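PDB 2R7L: 5-formaminoimidazole-4-carboxamide-1-(beta)-D-ribofuranosyl 5'-monophosphate synthetase from Methanocaldococcus jannaschii, which catalyses the ATP- and formate-dependent formylation of AICAR to FAICAR, a folate-free step of purine biosynthesis. Local coordinates for residues R228-I233 with Y253-N258; T205-H210 with I259-R264; C295-C300 with E310-V315. One frame throughout, in Å; residues are numbered along the deposited sequence.

How the contacts relate
All three contacts belong to one five-stranded antiparallel sheet of the ATP-grasp region, whose strands run in the order 253-263, 219-230, 205-214, 292-300, 306-312. Contact 1 pairs the first two of these and contact 3 the last two, with centres about 16 Å apart; contact 2, about 15 Å from contact 1 and 11 Å from contact 3, reaches from the middle strand to the far end of strand 253-263. Along the chain, contact 1 falls between the two segments of contact 2, and contact 3 follows both. Contacts 1 and 3, at opposite ends of the strand order, both touch the same ATP. The chain from 253 to 264 reaches two AICAR molecules, one through Ile-255 and Asn-258, the other through Arg-264.

Contact 1. Residues R228-I233 with Y253-N258; sequences RYESNI and YVITGN. With AMZ (aminoimidazole 4-carboxamide ribonucleotide), chain F; ATP (adenosine-5'-triphosphate), chain E.
Arg-228 turns its CG beside the backbone N (chi1 -56°) and bends again at chi2, while Ile-255 sets CG1 anti to its own N and bends at chi2 (62°), which brings its CD1 to 3.5 Å from Arg-228 CD, the two chains crossing obliquely. The strands pair antiparallel around a classic beta bulge, where Thr-256 and Gly-257 both face Tyr-229. There Tyr-229 O takes two donors: Thr-256 N in the carbonyl plane, and Thr-256 OG1 from above it at 2.8 Å. On either side of the bulge, Arg-228 with Asn-258 and Glu-230 with Ile-255 put their side chains on one face. Asn-258 uses both ends of its amide on AICAR: ND2 gives to O5 at 2.8 Å and OD1 accepts from N2 at 3.0 Å, both nearly straight. The guanidinium of Arg-228 lays a face over the same N2, its NE and NH2 bond weakly to O2G of the ATP gamma-phosphate, and it forms salt bridges with Asp-316 and Asp-226. Glu-230 OE1 accepts from the ribose O2' at 3.1 Å and forms a salt bridge with Arg-238 of a neighbouring subunit. Arg-228 thus touches both AICAR and the gamma-phosphate, consistent with substrates held side by side for ATP-dependent formylation.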
loop_
_atom_site.group_PDB
_atom_site.type_symbol
_atom_site.label_atom_id
_atom_site.label_comp_id
_atom_site.label_asym_id
_atom_site.label_seq_id
_atom_site.Cartn_x
_atom_site.Cartn_y
_atom_site.Cartn_z
ATOM N N ARG A 228 8.269 27.914 11.284
ATOM C CA ARG A 228 9.562 28.262 10.715
ATOM C C ARG A 228 10.688 27.927 11.674
ATOM O O ARG A 228 10.505 27.948 12.892
ATOM C CB ARG A 228 9.629 29.754 10.390
ATOM C CG ARG A 228 8.540 30.254 9.470
ATOM C CD ARG A 228 8.561 29.501 8.159
ATOM N NE ARG A 228 8.111 30.337 7.055
ATOM C CZ ARG A 228 7.464 29.884 5.987
ATOM N NH1 ARG A 228 7.177 28.594 5.876
ATOM N NH2 ARG A 228 7.098 30.727 5.030
ATOM N N TYR A 229 11.853 27.634 11.103
ATOM C CA TYR A 229 13.073 27.378 11.856
ATOM C C TYR A 229 14.071 28.370 11.283
ATOM O O TYR A 229 14.601 28.175 10.182
ATOM C CB TYR A 229 13.535 25.938 11.633
ATOM C CG TYR A 229 14.457 25.383 12.684
ATOM C CD1 TYR A 229 14.318 25.747 14.011
ATOM C CD2 TYR A 229 15.439 24.461 12.358
ATOM C CE1 TYR A 229 15.139 25.239 14.975
ATOM C CE2 TYR A 229 16.270 23.933 13.330
ATOM C CZ TYR A 229 16.110 24.334 14.635
ATOM O OH TYR A 229 16.921 23.840 15.624
ATOM N N GLU A 230 14.303 29.448 12.028
ATOM C CA GLU A 230 15.031 30.610 11.525
ATOM C C GLU A 230 16.346 30.861 12.277
ATOM O O GLU A 230 16.443 30.614 13.473
ATOM C CB GLU A 230 14.114 31.839 11.561
ATOM C CG GLU A 230 12.970 31.744 10.553
ATOM C CD GLU A 230 11.802 32.657 10.858
ATOM O OE1 GLU A 230 11.644 33.074 12.028
ATOM O OE2 GLU A 230 11.028 32.944 9.916
ATOM N N SER A 231 17.361 31.317 11.548
ATOM C CA SER A 231 18.672 31.623 12.119
ATOM C C SER A 231 18.952 33.128 11.943
ATOM O O SER A 231 18.731 33.664 10.868
ATOM C CB SER A 231 19.747 30.801 11.410
ATOM O OG SER A 231 20.988 30.855 12.096
ATOM N N ASN A 232 19.479 33.798 12.969
ATOM C CA ASN A 232 20.011 33.145 14.164
ATOM C C ASN A 232 19.003 33.056 15.300
ATOM O O ASN A 232 19.269 32.443 16.332
ATOM C CB ASN A 232 21.281 33.867 14.638
ATOM C CG ASN A 232 20.996 35.241 15.243
ATOM O OD1 ASN A 232 19.846 35.602 15.502
ATOM N ND2 ASN A 232 22.054 36.013 15.475
ATOM N N ILE A 233 17.828 33.635 15.096
ATOM C CA ILE A 233 16.900 33.820 16.202
ATOM C C ILE A 233 16.669 32.533 16.987
ATOM O O ILE A 233 16.778 32.530 18.211
ATOM C CB ILE A 233 15.563 34.429 15.734
ATOM C CG1 ILE A 233 14.657 34.720 16.942
ATOM C CG2 ILE A 233 14.877 33.525 14.724
ATOM C CD1 ILE A 233 15.254 35.723 17.925
ATOM N N TYR A 253 16.454 36.703 11.162
ATOM C CA TYR A 253 15.315 35.824 10.916
ATOM C C TYR A 253 15.409 35.164 9.539
ATOM O O TYR A 253 14.446 35.141 8.780
ATOM C CB TYR A 253 14.013 36.618 11.070
ATOM C CG TYR A 253 13.812 37.150 12.475
ATOM C CD1 TYR A 253 12.928 36.529 13.352
ATOM C CD2 TYR A 253 14.522 38.261 12.934
ATOM C CE1 TYR A 253 12.745 37.001 14.638
ATOM C CE2 TYR A 253 14.349 38.739 14.231
ATOM C CZ TYR A 253 13.458 38.105 15.072
ATOM O OH TYR A 253 13.275 38.565 16.355
ATOM N N VAL A 254 16.586 34.630 9.231
ATOM C CA VAL A 254 16.822 33.963 7.960
ATOM C C VAL A 254 16.212 32.556 7.958
ATOM O O VAL A 254 16.588 31.714 8.781
ATOM C CB VAL A 254 18.331 33.833 7.694
ATOM C CG1 VAL A 254 18.579 33.179 6.338
ATOM C CG2 VAL A 254 19.005 35.197 7.769
ATOM N N ILE A 255 15.280 32.295 7.038
ATOM C CA ILE A 255 14.651 30.971 6.961
ATOM C C ILE A 255 15.682 29.890 6.676
ATOM O O ILE A 255 16.422 29.966 5.689
ATOM C CB ILE A 255 13.500 30.893 5.915
ATOM C CG1 ILE A 255 12.694 29.609 6.114
ATOM C CG2 ILE A 255 14.035 30.961 4.484
ATOM C CD1 ILE A 255 12.019 29.520 7.474
ATOM N N THR A 256 15.743 28.887 7.550
ATOM C CA THR A 256 16.678 27.787 7.346
ATOM C C THR A 256 16.006 26.413 7.246
ATOM O O THR A 256 16.636 25.442 6.829
ATOM C CB THR A 256 17.770 27.732 8.435
ATOM O OG1 THR A 256 17.201 27.328 9.688
ATOM C CG2 THR A 256 18.440 29.083 8.580
ATOM N N GLY A 257 14.738 26.326 7.625
ATOM C CA GLY A 257 14.067 25.035 7.665
ATOM C C GLY A 257 12.703 25.109 8.301
ATOM O O GLY A 257 12.243 26.189 8.676
ATOM N N ASN A 258 12.053 23.954 8.423
ATOM C CA ASN A 258 10.682 23.896 8.894
ATOM C C ASN A 258 10.450 22.700 9.804
ATOM O O ASN A 258 11.088 21.664 9.673
ATOM C CB ASN A 258 9.696 23.856 7.714
ATOM C CG ASN A 258 10.027 24.877 6.630
ATOM O OD1 ASN A 258 9.381 25.922 6.524
ATOM N ND2 ASN A 258 11.034 24.574 5.822
HETATM O O5 AMZ F . 11.606 26.501 3.861
HETATM C C6 AMZ F . 11.026 27.582 3.738
HETATM N N2 AMZ F . 10.036 27.997 4.523
HETATM C C3A AMZ F . 11.431 28.558 2.646
HETATM C C7A AMZ F . 10.958 29.845 2.461
HETATM N N3 AMZ F . 10.049 30.491 3.194
HETATM N N1 AMZ F . 12.333 28.311 1.705
HETATM C C5 AMZ F . 12.418 29.411 0.944
HETATM N N AMZ F . 11.580 30.345 1.408
HETATM C C1 AMZ F . 11.372 31.696 0.834
HETATM C C2 AMZ F . 12.341 32.736 1.397
HETATM C C3 AMZ F . 13.391 32.869 0.309
HETATM O O2 AMZ F . 13.829 34.224 0.240
HETATM O O1 AMZ F . 11.624 33.968 1.538
HETATM O O AMZ F . 11.670 31.540 -0.563
HETATM C C AMZ F . 12.601 32.553 -0.958
HETATM C C4 AMZ F . 13.490 31.932 -2.053
HETATM O O3 AMZ F . 14.133 30.762 -1.558
HETATM P P AMZ F . 15.658 30.507 -1.887
HETATM O OP1 AMZ F . 15.954 30.275 -3.325
HETATM O O4 AMZ F . 16.481 31.779 -1.347
HETATM O OP2 AMZ F . 16.137 29.247 -0.988
HETATM P PG ATP E . 10.181 33.965 4.739
HETATM O O1G ATP E . 9.935 33.741 3.264
HETATM O O2G ATP E . 9.120 33.374 5.646
HETATM O O3G ATP E . 11.597 33.660 5.168
HETATM P PB ATP E . 8.644 36.363 4.862
HETATM O O1B ATP E . 7.565 35.427 4.375
HETATM O O2B ATP E . 8.860 37.662 4.117
HETATM O O3B ATP E . 10.056 35.575 4.917
HETATM P PA ATP E . 8.798 37.978 7.239
HETATM O O1A ATP E . 7.661 38.964 7.310
HETATM O O2A ATP E . 10.170 38.375 6.766
HETATM O O3A ATP E . 8.290 36.682 6.406
HETATM O "O5'" ATP E . 8.956 37.353 8.705
HETATM C "C5'" ATP E . 10.159 36.688 9.055
HETATM C "C4'" ATP E . 10.015 36.193 10.484
HETATM O "O4'" ATP E . 9.942 37.300 11.390
HETATM C "C3'" ATP E . 8.736 35.405 10.707
HETATM O "O3'" ATP E . 8.895 34.020 10.383
HETATM C "C2'" ATP E . 8.463 35.624 12.182
HETATM O "O2'" ATP E . 9.188 34.679 12.968
HETATM C "C1'" ATP E . 9.025 37.015 12.452
HETATM N N9 ATP E . 7.909 37.975 12.364
HETATM C C8 ATP E . 7.481 38.556 11.227
HETATM N N7 ATP E . 6.430 39.377 11.470
HETATM C C5 ATP E . 6.184 39.341 12.793
HETATM C C6 ATP E . 5.221 39.986 13.711
HETATM N N6 ATP E . 4.284 40.852 13.254
HETATM N N1 ATP E . 5.300 39.663 15.017
HETATM C C2 ATP E . 6.225 38.796 15.485
HETATM N N3 ATP E . 7.134 38.184 14.708
HETATM C C4 ATP E . 7.155 38.402 13.377
#

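Contact 2. Residues T205-H210 with I259-R264; sequences TNFCIH and IPVVIR. With AMZ (aminoimidazole 4-carboxamide ribonucleotide), chain B.
This is a buried apolar contact within the five-stranded antiparallel sheet of the ATP-grasp fold, joining its middle strand, 205-214, to the far end of strand 253-263. No hydrogen bond links the two segments; the closest CA pair, Phe-207 and Val-261, is 7.4 Å apart, and the phenyl ring fills the distance. Phe-207 carries CG beside its backbone N (chi1 -66°), and the side chains of Val-261 and Ile-263 each cross it at about a right angle. CG1 of Ile-263 sits over one face, a CH-pi contact 4.0 Å from the ring centroid and shifted toward the rim. Val-261 brings CG1 near CD1 and CG2 within 3.8 Å of CE1. Val-262 and Ile-263 pair antiparallel with a strand of a neighbouring subunit, and Ile-263 also packs on helix 268-285. Arg-264 runs extended to a second AICAR, also bound by Asn-258 of that neighbour: NE gives a nearly straight 2.8 Å bond to phosphate OP2, and NH1 bonds to the neighbour's Ile-255 O. An alanine at Arg-264 would probably leave the AICAR phosphate without this charged mate and that carbonyl without its donor. In the ring plane, at the edge, Val-262 O lies 3.6 Å from Phe-207 CE1.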
loop_
_atom_site.group_PDB
_atom_site.type_symbol
_atom_site.label_atom_id
_atom_site.label_comp_id
_atom_site.label_asym_id
_atom_site.label_seq_id
_atom_site.Cartn_x
_atom_site.Cartn_y
_atom_site.Cartn_z
ATOM N N THR A 205 2.218 31.580 18.771
ATOM C CA THR A 205 2.739 30.376 18.153
ATOM C C THR A 205 2.601 30.454 16.631
ATOM O O THR A 205 1.548 30.819 16.118
ATOM C CB THR A 205 2.013 29.142 18.707
ATOM O OG1 THR A 205 0.626 29.446 18.900
ATOM C CG2 THR A 205 2.595 28.746 20.041
ATOM N N ASN A 206 3.678 30.130 15.921
ATOM C CA ASN A 206 3.690 30.159 14.464
ATOM C C ASN A 206 3.004 28.957 13.806
ATOM O O ASN A 206 3.339 27.795 14.074
ATOM C CB ASN A 206 5.125 30.253 13.958
ATOM C CG ASN A 206 5.210 30.389 12.445
ATOM O OD1 ASN A 206 6.146 29.889 11.834
ATOM N ND2 ASN A 206 4.242 31.077 11.840
ATOM N N PHE A 207 2.043 29.257 12.944
ATOM C CA PHE A 207 1.406 28.263 12.090
ATOM C C PHE A 207 1.405 28.822 10.685
ATOM O O PHE A 207 0.669 29.759 10.397
ATOM C CB PHE A 207 -0.044 28.044 12.519
ATOM C CG PHE A 207 -0.188 27.425 13.879
ATOM C CD1 PHE A 207 -0.154 26.049 14.035
ATOM C CD2 PHE A 207 -0.374 28.222 15.004
ATOM C CE1 PHE A 207 -0.297 25.472 15.289
ATOM C CE2 PHE A 207 -0.511 27.655 16.255
ATOM C CZ PHE A 207 -0.467 26.267 16.397
ATOM N N CYS A 208 2.266 28.280 9.828
ATOM C CA CYS A 208 2.200 28.568 8.407
ATOM C C CYS A 208 1.254 27.544 7.785
ATOM O O CYS A 208 1.567 26.361 7.696
ATOM C CB CYS A 208 3.590 28.515 7.771
ATOM S SG CYS A 208 4.828 29.594 8.597
ATOM N N ILE A 209 0.078 28.012 7.386
ATOM C CA ILE A 209 -1.006 27.139 6.956
ATOM C C ILE A 209 -1.052 27.024 5.437
ATOM O O ILE A 209 -1.194 28.023 4.720
ATOM C CB ILE A 209 -2.353 27.652 7.499
ATOM C CG1 ILE A 209 -2.261 27.820 9.024
ATOM C CG2 ILE A 209 -3.477 26.700 7.122
ATOM C CD1 ILE A 209 -3.273 28.790 9.623
ATOM N N HIS A 210 -0.915 25.798 4.946
ATOM C CA HIS A 210 -0.863 25.575 3.507
ATOM C C HIS A 210 -2.216 25.104 2.974
ATOM O O HIS A 210 -2.700 24.017 3.315
ATOM C CB HIS A 210 0.274 24.614 3.157
ATOM C CG HIS A 210 1.579 24.975 3.804
ATOM N ND1 HIS A 210 2.487 25.833 3.223
ATOM C CD2 HIS A 210 2.117 24.606 4.991
ATOM C CE1 HIS A 210 3.531 25.974 4.021
ATOM N NE2 HIS A 210 3.333 25.236 5.098
ATOM N N ILE A 259 9.512 22.863 10.723
ATOM C CA ILE A 259 9.182 21.846 11.697
ATOM C C ILE A 259 7.681 21.611 11.551
ATOM O O ILE A 259 6.931 22.564 11.374
ATOM C CB ILE A 259 9.535 22.364 13.098
ATOM C CG1 ILE A 259 11.055 22.593 13.205
ATOM C CG2 ILE A 259 9.042 21.437 14.191
ATOM C CD1 ILE A 259 11.476 23.373 14.442
ATOM N N PRO A 260 7.246 20.341 11.558
ATOM C CA PRO A 260 5.817 20.035 11.478
ATOM C C PRO A 260 5.076 20.421 12.749
ATOM O O PRO A 260 5.631 20.344 13.839
ATOM C CB PRO A 260 5.782 18.515 11.290
ATOM C CG PRO A 260 7.109 18.019 11.777
ATOM C CD PRO A 260 8.089 19.128 11.588
ATOM N N VAL A 261 3.818 20.825 12.595
ATOM C CA VAL A 261 2.978 21.193 13.715
ATOM C C VAL A 261 1.533 20.953 13.301
ATOM O O VAL A 261 1.217 20.960 12.114
ATOM C CB VAL A 261 3.182 22.695 14.098
ATOM C CG1 VAL A 261 2.634 23.621 13.002
ATOM C CG2 VAL A 261 2.527 23.005 15.435
ATOM N N VAL A 262 0.666 20.702 14.274
ATOM C CA VAL A 262 -0.758 20.636 14.026
ATOM C C VAL A 262 -1.402 21.633 14.963
ATOM O O VAL A 262 -0.850 21.947 16.006
ATOM C CB VAL A 262 -1.364 19.213 14.284
ATOM C CG1 VAL A 262 -0.844 18.194 13.268
ATOM C CG2 VAL A 262 -1.098 18.751 15.707
ATOM N N ILE A 263 -2.569 22.131 14.590
ATOM C CA ILE A 263 -3.253 23.120 15.398
ATOM C C ILE A 263 -4.308 22.449 16.273
ATOM O O ILE A 263 -4.747 21.333 15.988
ATOM C CB ILE A 263 -3.917 24.192 14.511
ATOM C CG1 ILE A 263 -4.071 25.518 15.270
ATOM C CG2 ILE A 263 -5.265 23.695 13.989
ATOM C CD1 ILE A 263 -4.430 26.700 14.369
ATOM N N ARG A 264 -4.692 23.131 17.348
ATOM C CA ARG A 264 -5.803 22.720 18.197
ATOM C C ARG A 264 -7.041 22.580 17.312
ATOM O O ARG A 264 -7.364 23.495 16.549
ATOM C CB ARG A 264 -6.030 23.794 19.256
ATOM C CG ARG A 264 -7.129 23.543 20.252
ATOM C CD ARG A 264 -6.991 24.596 21.353
ATOM N NE ARG A 264 -8.094 24.607 22.301
ATOM C CZ ARG A 264 -8.089 25.304 23.436
ATOM N NH1 ARG A 264 -7.030 26.026 23.770
ATOM N NH2 ARG A 264 -9.138 25.273 24.242
HETATM O O5 AMZ B . -3.968 19.881 20.997
HETATM C C6 AMZ B . -4.041 19.665 22.210
HETATM N N2 AMZ B . -3.037 19.207 22.953
HETATM C C3A AMZ B . -5.331 19.933 22.967
HETATM C C7A AMZ B . -5.527 19.854 24.334
HETATM N N3 AMZ B . -4.632 19.520 25.266
HETATM N N1 AMZ B . -6.474 20.310 22.407
HETATM C C5 AMZ B . -7.367 20.455 23.397
HETATM N N AMZ B . -6.786 20.178 24.570
HETATM C C1 AMZ B . -7.442 20.210 25.900
HETATM C C2 AMZ B . -7.384 21.590 26.556
HETATM C C3 AMZ B . -8.766 22.163 26.301
HETATM O O2 AMZ B . -9.166 22.947 27.423
HETATM O O1 AMZ B . -7.188 21.396 27.962
HETATM O O AMZ B . -8.822 19.920 25.625
HETATM C C AMZ B . -9.641 20.913 26.250
HETATM C C4 AMZ B . -10.871 21.107 25.341
HETATM O O3 AMZ B . -10.458 21.484 24.032
HETATM P P AMZ B . -11.237 22.627 23.264
HETATM O OP1 AMZ B . -12.644 22.297 22.916
HETATM O O4 AMZ B . -11.184 23.942 24.187
HETATM O OP2 AMZ B . -10.380 22.976 21.933
#

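Contact 3. Residues C295-C300 with E310-V315; sequences CLQSLC and EMSARV. With ATP (adenosine-5'-triphosphate), chain E.
Gln-297 and Glu-310 form a hydrogen-bonded antiparallel pair, their side chains lying side by side and pointing the same way, with the amide and carboxylate planes 35° apart. Gln-297 sets CG beside its backbone N (chi1 -61°) and continues extended, bringing its amide beside Glu-310: OE1 rests 3.4 Å from Glu-310 CB, while NE2 gives a nearly straight bond of 2.9 Å to O1B of the ATP beta-phosphate. Glu-310 bends at chi2 (-63°), and its carboxylate leads off from Gln-297; OE2 turns back to accept from Met-311 N at 3.0 Å, met on its anti side, and CG approaches ATP O1A at 3.5 Å. Glu-128 brings a like charge close to that OE2. On the reverse face, Met-311 CB meets Leu-296 CD2 at 4.0 Å, and the rest of the thioether chain, bent at chi3, leads away to helix 125-135. Main-chain bonds tie Ser-312 N to Cys-295 O and Gln-297 N to Glu-310 O; the reciprocal ones are weak. Farther out, Leu-299 CD1 touches the adenine at C2. This beta hairpin lines the triphosphate site of the ATP-grasp fold, with Gln-297 bonded to the beta-phosphate and Glu-310 packed near the alpha-phosphate; both are predicted to bind magnesium.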
loop_
_atom_site.group_PDB
_atom_site.type_symbol
_atom_site.label_atom_id
_atom_site.label_comp_id
_atom_site.label_asym_id
_atom_site.label_seq_id
_atom_site.Cartn_x
_atom_site.Cartn_y
_atom_site.Cartn_z
ATOM N N CYS A 295 -0.611 30.075 1.011
ATOM C CA CYS A 295 -0.192 29.930 2.399
ATOM C C CYS A 295 -0.509 31.187 3.199
ATOM O O CYS A 295 -0.240 32.304 2.742
ATOM C CB CYS A 295 1.312 29.661 2.434
ATOM S SG CYS A 295 2.047 29.539 4.075
ATOM N N LEU A 296 -1.100 30.999 4.374
ATOM C CA LEU A 296 -1.215 32.075 5.362
ATOM C C LEU A 296 -0.186 31.844 6.461
ATOM O O LEU A 296 -0.220 30.818 7.149
ATOM C CB LEU A 296 -2.621 32.134 5.970
ATOM C CG LEU A 296 -3.751 32.561 5.024
ATOM C CD1 LEU A 296 -5.028 32.747 5.787
ATOM C CD2 LEU A 296 -3.394 33.828 4.271
ATOM N N GLN A 297 0.733 32.789 6.617
ATOM C CA GLN A 297 1.759 32.699 7.654
ATOM C C GLN A 297 1.295 33.480 8.869
ATOM O O GLN A 297 1.230 34.704 8.845
ATOM C CB GLN A 297 3.082 33.248 7.140
ATOM C CG GLN A 297 3.616 32.488 5.949
ATOM C CD GLN A 297 4.527 33.321 5.096
ATOM O OE1 GLN A 297 4.152 33.737 4.001
ATOM N NE2 GLN A 297 5.734 33.584 5.591
ATOM N N SER A 298 0.961 32.774 9.936
ATOM C CA SER A 298 0.263 33.409 11.035
ATOM C C SER A 298 0.885 33.176 12.405
ATOM O O SER A 298 1.792 32.359 12.568
ATOM C CB SER A 298 -1.192 32.955 11.042
ATOM O OG SER A 298 -1.281 31.568 11.308
ATOM N N LEU A 299 0.394 33.923 13.387
ATOM C CA LEU A 299 0.793 33.737 14.768
ATOM C C LEU A 299 -0.465 33.664 15.603
ATOM O O LEU A 299 -1.361 34.487 15.461
ATOM C CB LEU A 299 1.700 34.877 15.242
ATOM C CG LEU A 299 3.102 34.893 14.624
ATOM C CD1 LEU A 299 3.756 36.275 14.725
ATOM C CD2 LEU A 299 3.982 33.827 15.261
ATOM N N CYS A 300 -0.543 32.648 16.450
ATOM C CA CYS A 300 -1.720 32.452 17.271
ATOM C C CYS A 300 -1.482 33.088 18.634
ATOM O O CYS A 300 -0.617 32.648 19.390
ATOM C CB CYS A 300 -2.041 30.959 17.420
ATOM S SG CYS A 300 -3.599 30.647 18.286
ATOM N N GLU A 310 2.075 37.425 7.026
ATOM C CA GLU A 310 2.517 37.221 5.652
ATOM C C GLU A 310 1.626 36.223 4.918
ATOM O O GLU A 310 0.797 35.545 5.528
ATOM C CB GLU A 310 3.977 36.768 5.606
ATOM C CG GLU A 310 4.972 37.895 5.371
ATOM C CD GLU A 310 4.789 38.583 4.023
ATOM O OE1 GLU A 310 5.334 39.692 3.843
ATOM O OE2 GLU A 310 4.108 38.020 3.140
ATOM N N MET A 311 1.803 36.152 3.603
ATOM C CA MET A 311 1.078 35.203 2.774
ATOM C C MET A 311 1.799 34.975 1.455
ATOM O O MET A 311 2.648 35.777 1.053
ATOM C CB MET A 311 -0.335 35.702 2.495
ATOM C CG MET A 311 -0.375 36.888 1.555
ATOM S SD MET A 311 -1.952 37.024 0.692
ATOM C CE MET A 311 -1.669 35.916 -0.689
ATOM N N SER A 312 1.461 33.871 0.790
ATOM C CA SER A 312 1.967 33.580 -0.547
ATOM C C SER A 312 0.789 33.235 -1.450
ATOM O O SER A 312 -0.253 32.777 -0.975
ATOM C CB SER A 312 2.951 32.420 -0.511
ATOM O OG SER A 312 3.967 32.657 0.448
ATOM N N ALA A 313 0.951 33.469 -2.749
ATOM C CA ALA A 313 -0.128 33.232 -3.702
ATOM C C ALA A 313 0.200 32.009 -4.547
ATOM O O ALA A 313 -0.569 31.609 -5.421
ATOM C CB ALA A 313 -0.344 34.455 -4.575
ATOM N N ARG A 314 1.368 31.434 -4.285
ATOM C CA ARG A 314 1.744 30.154 -4.855
ATOM C C ARG A 314 2.283 29.257 -3.739
ATOM O O ARG A 314 2.023 29.506 -2.565
ATOM C CB ARG A 314 2.752 30.337 -5.989
ATOM C CG ARG A 314 3.716 31.477 -5.777
ATOM C CD ARG A 314 4.678 31.161 -4.671
ATOM N NE ARG A 314 5.482 32.322 -4.323
ATOM C CZ ARG A 314 6.477 32.300 -3.447
ATOM N NH1 ARG A 314 7.158 33.411 -3.190
ATOM N NH2 ARG A 314 6.791 31.165 -2.834
ATOM N N VAL A 315 3.029 28.219 -4.094
ATOM C CA VAL A 315 3.463 27.249 -3.098
ATOM C C VAL A 315 4.518 27.852 -2.168
ATOM O O VAL A 315 5.477 28.456 -2.633
ATOM C CB VAL A 315 3.968 25.938 -3.756
ATOM C CG1 VAL A 315 5.248 26.179 -4.563
ATOM C CG2 VAL A 315 4.154 24.837 -2.712
HETATM P PG ATP E . 10.181 33.965 4.739
HETATM O O1G ATP E . 9.935 33.741 3.264
HETATM O O2G ATP E . 9.120 33.374 5.646
HETATM O O3G ATP E . 11.597 33.660 5.168
HETATM P PB ATP E . 8.644 36.363 4.862
HETATM O O1B ATP E . 7.565 35.427 4.375
HETATM O O2B ATP E . 8.860 37.662 4.117
HETATM O O3B ATP E . 10.056 35.575 4.917
HETATM P PA ATP E . 8.798 37.978 7.239
HETATM O O1A ATP E . 7.661 38.964 7.310
HETATM O O2A ATP E . 10.170 38.375 6.766
HETATM O O3A ATP E . 8.290 36.682 6.406
HETATM O "O5'" ATP E . 8.956 37.353 8.705
HETATM C "C5'" ATP E . 10.159 36.688 9.055
HETATM C "C4'" ATP E . 10.015 36.193 10.484
HETATM O "O4'" ATP E . 9.942 37.300 11.390
HETATM C "C3'" ATP E . 8.736 35.405 10.707
HETATM O "O3'" ATP E . 8.895 34.020 10.383
HETATM C "C2'" ATP E . 8.463 35.624 12.182
HETATM O "O2'" ATP E . 9.188 34.679 12.968
HETATM C "C1'" ATP E . 9.025 37.015 12.452
HETATM N N9 ATP E . 7.909 37.975 12.364
HETATM C C8 ATP E . 7.481 38.556 11.227
HETATM N N7 ATP E . 6.430 39.377 11.470
HETATM C C5 ATP E . 6.184 39.341 12.793
HETATM C C6 ATP E . 5.221 39.986 13.711
HETATM N N6 ATP E . 4.284 40.852 13.254
HETATM N N1 ATP E . 5.300 39.663 15.017
HETATM C C2 ATP E . 6.225 38.796 15.485
HETATM N N3 ATP E . 7.134 38.184 14.708
HETATM C C4 ATP E . 7.155 38.402 13.377
#